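PDB 4HDT: 3-hydroxyisobutyryl-CoA hydrolase from Mycobacterium thermoresistibile, which probably hydrolyses 3-hydroxy-2-methylpropanoyl-CoA to 3-hydroxy-2-methylpropanoate and free CoA, as a zinc-bound member of the crotonase-like family. Local coordinates for residues S176-I181 and E217-P222; L289-R294 and A337-V342. One frame throughout, in Å; residues are numbered along the deposited sequence.

Interaction 1. Residues S176-I181 and E217-P222; sequences SGADAI and EPPASP
With CG beside its own backbone N and anti to the carbonyl carbon (chi1 -64°), Asp179 turns its carboxylate back toward the start of helix 177-183, while Ser221 swings OG anti to its backbone N (chi1 163°) to meet it. Ser221 OG donates to Asp179 OD1 at 2.6 Å, a short bond that uses the anti lone pair, on the side away from OD2. The other oxygen closes a capping box: Ser176 N gives an almost straight bond to Asp179 OD2 (2.9 Å), arriving from above the carboxylate plane, and Asp179 N returns one to Ser176 OG at 3.1 Å. Ser176 OG can do this because it stands in the crowded position between its backbone N and carbonyl carbon (chi1 71°). Asp179 OD1 also accepts from Leu223 N, so two donors grip this oxygen and one aspartate serves the starts of two helices; their N-terminal dipoles would be expected to favour its charged form. Ser221 is itself the N-cap of helix 222-225, its OG accepting from Ala224 N. The Asp179 and Pro222 side chains cross at about a right angle, with Pro222 CD 3.1 Å from Asp179 OD1.

Beside this polar cluster the packing is largely apolar. Ala178 CB packs on Pro218 CB (4.1 Å) and comes 3.2 Å from the backbone Pro219 O, and Ile181 reaches with its CD1 tip to Pro218 CG, 4.0 Å away. Water 1 bridges Ser176 OG and Ala220 O, donating to the carbonyl. The loop that leaves helix 207-214 is thus laid across the first turn of helix 177-183, and Tyr189 of the edge strand 188-189 touches Ile181, Pro218 and Pro219 alike, so that helix, loop and sheet edge meet at one place.

Interaction 2. Residues L289-R294 and A337-V342; sequences LRQEYR and AYFAPV
Within 289-294, Gln291 is the first to touch 337-342: with CG anti to the backbone N (chi1 179°) and the chain extended, its CG lies in the plane of the Phe339 ring, at the edge, 4.0 Å from CE1. The side-chain amide stands nearly perpendicular to that ring, 87° between planes, and Arg278 of helix 266-279 makes a cation-pi contact with the same ring. Tyr293, also with CG anti to its backbone N, leans its CE2 corner obliquely on Val342 CG2 at 3.9 Å. This is helix-to-loop packing in the helical C-terminal part of a crotonase-like chain: the segment following helix 332-336 wraps over one side of helix 285-299, and Tyr293 at the same time touches Arg88 and Tyr95 of helix 85-103. Arg294 has the largest share of the contact. Extended from CG to NE, it runs alongside the loop backbone, its CG 3.4 Å from Ala340 O, and lays one guanidinium face on Pro341, whose CA sits 3.4 Å above the plane and toward the rim. In the guanidinium plane, NH1 donates to water 3 at 2.8 Å, and this water donates in turn to Phe339 O; NH2 forms a salt bridge with Glu345, farther along the loop. Water 2 lies within hydrogen-bonding distance of both Arg294 O and Ala340 O, with more acceptors around it than it has protons to give.

Interactions 1 and 2 lie on opposite sides of the chain's centre, their centres 33 Å apart and their nearest atoms about 16 Å apart, so they do not touch. Along the chain, both segments of interaction 1 precede both segments of interaction 2, and helices 227-233, 239-249, 252-261 and 266-279 fall in the gap. Interaction 1 sits next to strand 188-189, at one edge of the six-stranded sheet, whereas interaction 2 lies among helices, beside 266-279 and 85-103. Each brings a loop onto a helix at least 36 residues away in the sequence, all within one crotonase-like family region.

Interaction 1. Residues S176-I181 and E217-P222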
loop_
_atom_site.group_PDB
_atom_site.type_symbol
_atom_site.label_atom_id
_atom_site.label_comp_id
_atom_site.label_asym_id
_atom_site.label_seq_id
_atom_site.Cartn_x
_atom_site.Cartn_y
_atom_site.Cartn_z
ATOM N N SER A 176 12.670 0.365 -4.101
ATOM C CA SER A 176 13.530 0.879 -3.034
ATOM C C SER A 176 12.993 2.150 -2.402
ATOM O O SER A 176 12.017 2.717 -2.911
ATOM C CB SER A 176 14.935 1.146 -3.583
ATOM O OG SER A 176 14.879 2.279 -4.446
ATOM N N GLY A 177 13.670 2.634 -1.374
ATOM C CA GLY A 177 13.373 3.948 -0.812
ATOM C C GLY A 177 13.486 5.060 -1.840
ATOM O O GLY A 177 12.600 5.900 -1.932
ATOM N N ALA A 178 14.543 5.037 -2.640
ATOM C CA ALA A 178 14.752 6.100 -3.624
ATOM C C ALA A 178 13.632 6.040 -4.667
ATOM O O ALA A 178 13.121 7.089 -5.094
ATOM C CB ALA A 178 16.116 5.944 -4.289
ATOM N N ASP A 179 13.246 4.833 -5.054
ATOM C CA ASP A 179 12.153 4.621 -5.998
ATOM C C ASP A 179 10.878 5.175 -5.381
ATOM O O ASP A 179 10.060 5.768 -6.060
ATOM C CB ASP A 179 11.930 3.139 -6.285
ATOM C CG ASP A 179 13.094 2.445 -6.979
ATOM O OD1 ASP A 179 13.864 3.118 -7.728
ATOM O OD2 ASP A 179 13.219 1.201 -6.801
ATOM N N ALA A 180 10.648 4.886 -4.097
ATOM C CA ALA A 180 9.421 5.366 -3.431
ATOM C C ALA A 180 9.318 6.878 -3.467
ATOM O O ALA A 180 8.207 7.427 -3.659
ATOM C CB ALA A 180 9.361 4.850 -1.997
ATOM N N ILE A 181 10.432 7.570 -3.278
ATOM C CA ILE A 181 10.416 9.039 -3.348
ATOM C C ILE A 181 10.089 9.468 -4.787
ATOM O O ILE A 181 9.252 10.362 -5.014
ATOM C CB ILE A 181 11.741 9.622 -2.846
ATOM C CG1 ILE A 181 11.890 9.291 -1.342
ATOM C CG2 ILE A 181 11.822 11.128 -3.094
ATOM C CD1 ILE A 181 13.279 9.602 -0.800
ATOM N N GLU A 217 20.463 13.129 0.615
ATOM C CA GLU A 217 20.083 12.908 -0.779
ATOM C C GLU A 217 19.941 11.410 -1.030
ATOM O O GLU A 217 20.827 10.640 -0.668
ATOM C CB GLU A 217 21.146 13.461 -1.732
ATOM N N PRO A 218 18.806 10.979 -1.620
ATOM C CA PRO A 218 18.678 9.559 -1.877
ATOM C C PRO A 218 19.644 9.100 -2.946
ATOM O O PRO A 218 20.060 9.899 -3.775
ATOM C CB PRO A 218 17.226 9.372 -2.357
ATOM C CG PRO A 218 16.664 10.737 -2.515
ATOM C CD PRO A 218 17.571 11.729 -1.881
ATOM N N PRO A 219 19.968 7.813 -2.946
ATOM C CA PRO A 219 20.760 7.340 -4.067
ATOM C C PRO A 219 19.924 7.242 -5.337
ATOM O O PRO A 219 18.708 7.510 -5.358
ATOM C CB PRO A 219 21.216 5.973 -3.605
ATOM C CG PRO A 219 20.165 5.501 -2.688
ATOM C CD PRO A 219 19.611 6.732 -2.019
ATOM N N ALA A 220 20.615 6.951 -6.429
ATOM C CA ALA A 220 19.977 6.685 -7.699
ATOM C C ALA A 220 18.796 5.714 -7.585
ATOM O O ALA A 220 18.876 4.705 -6.899
ATOM C CB ALA A 220 21.022 6.102 -8.641
ATOM N N SER A 221 17.687 6.074 -8.224
ATOM C CA SER A 221 16.477 5.248 -8.326
ATOM C C SER A 221 16.579 4.320 -9.553
ATOM O O SER A 221 16.554 4.775 -10.690
ATOM C CB SER A 221 15.225 6.124 -8.429
ATOM O OG SER A 221 14.072 5.441 -8.911
ATOM N N PRO A 222 16.690 3.006 -9.338
ATOM C CA PRO A 222 16.667 2.144 -10.514
ATOM C C PRO A 222 15.347 2.199 -11.252
ATOM O O PRO A 222 15.299 2.081 -12.463
ATOM C CB PRO A 222 16.906 0.743 -9.929
ATOM C CG PRO A 222 17.366 0.949 -8.536
ATOM C CD PRO A 222 16.812 2.239 -8.083
HETATM O O HOH W 1 17.711 2.706 -4.684
#

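Interaction 2. Residues L289-R294 and A337-V342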
loop_
_atom_site.group_PDB
_atom_site.type_symbol
_atom_site.label_atom_id
_atom_site.label_comp_id
_atom_site.label_asym_id
_atom_site.label_seq_id
_atom_site.Cartn_x
_atom_site.Cartn_y
_atom_site.Cartn_z
ATOM N N LEU A 289 -10.897 5.650 -2.321
ATOM C CA LEU A 289 -11.130 4.556 -1.357
ATOM C C LEU A 289 -12.522 3.958 -1.532
ATOM O O LEU A 289 -12.717 2.792 -1.279
ATOM C CB LEU A 289 -10.946 5.055 0.080
ATOM C CG LEU A 289 -9.473 5.348 0.429
ATOM C CD1 LEU A 289 -9.321 6.260 1.646
ATOM C CD2 LEU A 289 -8.741 4.058 0.656
ATOM N N ARG A 290 -13.519 4.770 -1.890
ATOM C CA ARG A 290 -14.867 4.214 -2.121
ATOM C C ARG A 290 -14.863 3.196 -3.260
ATOM O O ARG A 290 -15.543 2.189 -3.187
ATOM C CB ARG A 290 -15.872 5.300 -2.508
ATOM C CG ARG A 290 -16.224 6.276 -1.449
ATOM C CD ARG A 290 -17.247 7.260 -2.056
ATOM N NE ARG A 290 -16.919 8.650 -1.758
ATOM C CZ ARG A 290 -17.336 9.290 -0.672
ATOM N NH1 ARG A 290 -18.115 8.698 0.247
ATOM N NH2 ARG A 290 -16.945 10.529 -0.484
ATOM N N GLN A 291 -14.098 3.483 -4.312
ATOM C CA GLN A 291 -13.946 2.583 -5.436
ATOM C C GLN A 291 -13.207 1.334 -4.990
ATOM O O GLN A 291 -13.613 0.206 -5.290
ATOM C CB GLN A 291 -13.199 3.265 -6.575
ATOM C CG GLN A 291 -12.949 2.415 -7.810
ATOM C CD GLN A 291 -12.486 3.296 -8.956
ATOM O OE1 GLN A 291 -13.317 3.872 -9.681
ATOM N NE2 GLN A 291 -11.201 3.452 -9.083
ATOM N N GLU A 292 -12.123 1.529 -4.263
ATOM C CA GLU A 292 -11.342 0.404 -3.792
ATOM C C GLU A 292 -12.192 -0.512 -2.905
ATOM O O GLU A 292 -12.047 -1.737 -2.912
ATOM C CB GLU A 292 -10.122 0.884 -3.007
ATOM C CG GLU A 292 -8.995 1.487 -3.857
ATOM C CD GLU A 292 -7.825 2.027 -3.049
ATOM O OE1 GLU A 292 -7.801 1.836 -1.823
ATOM O OE2 GLU A 292 -6.915 2.657 -3.646
ATOM N N TYR A 293 -13.086 0.063 -2.133
ATOM C CA TYR A 293 -13.917 -0.749 -1.238
ATOM C C TYR A 293 -14.870 -1.637 -2.053
ATOM O O TYR A 293 -15.046 -2.807 -1.726
ATOM C CB TYR A 293 -14.710 0.163 -0.294
ATOM C CG TYR A 293 -15.555 -0.554 0.718
ATOM C CD1 TYR A 293 -14.958 -1.202 1.818
ATOM C CD2 TYR A 293 -16.935 -0.576 0.599
ATOM C CE1 TYR A 293 -15.713 -1.864 2.753
ATOM C CE2 TYR A 293 -17.690 -1.245 1.519
ATOM C CZ TYR A 293 -17.103 -1.885 2.594
ATOM O OH TYR A 293 -17.955 -2.541 3.478
ATOM N N ARG A 294 -15.478 -1.090 -3.106
ATOM C CA ARG A 294 -16.314 -1.911 -4.014
ATOM C C ARG A 294 -15.490 -3.073 -4.578
ATOM O O ARG A 294 -15.939 -4.217 -4.598
ATOM C CB ARG A 294 -16.875 -1.095 -5.185
ATOM C CG ARG A 294 -17.865 -0.017 -4.742
ATOM C CD ARG A 294 -18.275 0.856 -5.917
ATOM N NE ARG A 294 -19.487 1.617 -5.670
ATOM C CZ ARG A 294 -20.103 2.381 -6.589
ATOM N NH1 ARG A 294 -19.591 2.515 -7.816
ATOM N NH2 ARG A 294 -21.228 3.020 -6.281
ATOM N N ALA A 337 -17.776 -6.198 -13.112
ATOM C CA ALA A 337 -18.423 -6.735 -11.886
ATOM C C ALA A 337 -17.733 -6.290 -10.592
ATOM O O ALA A 337 -18.375 -6.178 -9.562
ATOM C CB ALA A 337 -18.472 -8.247 -11.949
ATOM N N TYR A 338 -16.435 -6.014 -10.634
ATOM C CA TYR A 338 -15.716 -5.602 -9.433
ATOM C C TYR A 338 -16.022 -4.180 -9.002
ATOM O O TYR A 338 -15.740 -3.800 -7.875
ATOM C CB TYR A 338 -14.218 -5.769 -9.602
ATOM C CG TYR A 338 -13.715 -7.188 -9.455
ATOM C CD1 TYR A 338 -13.929 -8.134 -10.450
ATOM C CD2 TYR A 338 -12.942 -7.538 -8.367
ATOM C CE1 TYR A 338 -13.434 -9.435 -10.326
ATOM C CE2 TYR A 338 -12.408 -8.814 -8.239
ATOM C CZ TYR A 338 -12.656 -9.759 -9.214
ATOM O OH TYR A 338 -12.103 -11.008 -9.078
ATOM N N PHE A 339 -16.647 -3.396 -9.883
ATOM C CA PHE A 339 -16.926 -1.993 -9.634
ATOM C C PHE A 339 -18.390 -1.757 -9.313
ATOM O O PHE A 339 -18.800 -0.612 -9.196
ATOM C CB PHE A 339 -16.470 -1.159 -10.848
ATOM C CG PHE A 339 -14.998 -1.224 -11.074
ATOM C CD1 PHE A 339 -14.158 -0.365 -10.404
ATOM C CD2 PHE A 339 -14.433 -2.164 -11.938
ATOM C CE1 PHE A 339 -12.780 -0.450 -10.561
ATOM C CE2 PHE A 339 -13.068 -2.239 -12.116
ATOM C CZ PHE A 339 -12.239 -1.395 -11.429
ATOM N N ALA A 340 -19.140 -2.836 -9.083
ATOM C CA ALA A 340 -20.548 -2.718 -8.747
ATOM C C ALA A 340 -20.752 -2.010 -7.409
ATOM O O ALA A 340 -19.937 -2.147 -6.456
ATOM C CB ALA A 340 -21.205 -4.078 -8.732
ATOM N N PRO A 341 -21.841 -1.223 -7.328
ATOM C CA PRO A 341 -22.257 -0.640 -6.049
ATOM C C PRO A 341 -22.427 -1.675 -4.976
ATOM O O PRO A 341 -22.841 -2.801 -5.258
ATOM C CB PRO A 341 -23.654 -0.078 -6.350
ATOM C CG PRO A 341 -23.650 0.208 -7.800
ATOM C CD PRO A 341 -22.675 -0.755 -8.446
ATOM N N VAL A 342 -22.177 -1.268 -3.744
ATOM C CA VAL A 342 -22.398 -2.125 -2.589
ATOM C C VAL A 342 -23.214 -1.333 -1.566
ATOM O O VAL A 342 -23.340 -0.123 -1.689
ATOM C CB VAL A 342 -21.061 -2.598 -1.994
ATOM C CG1 VAL A 342 -20.302 -3.421 -3.028
ATOM C CG2 VAL A 342 -20.238 -1.429 -1.449
HETATM O O HOH W 2 -18.492 -4.454 -5.961
HETATM O O HOH W 3 -16.933 1.859 -8.566
#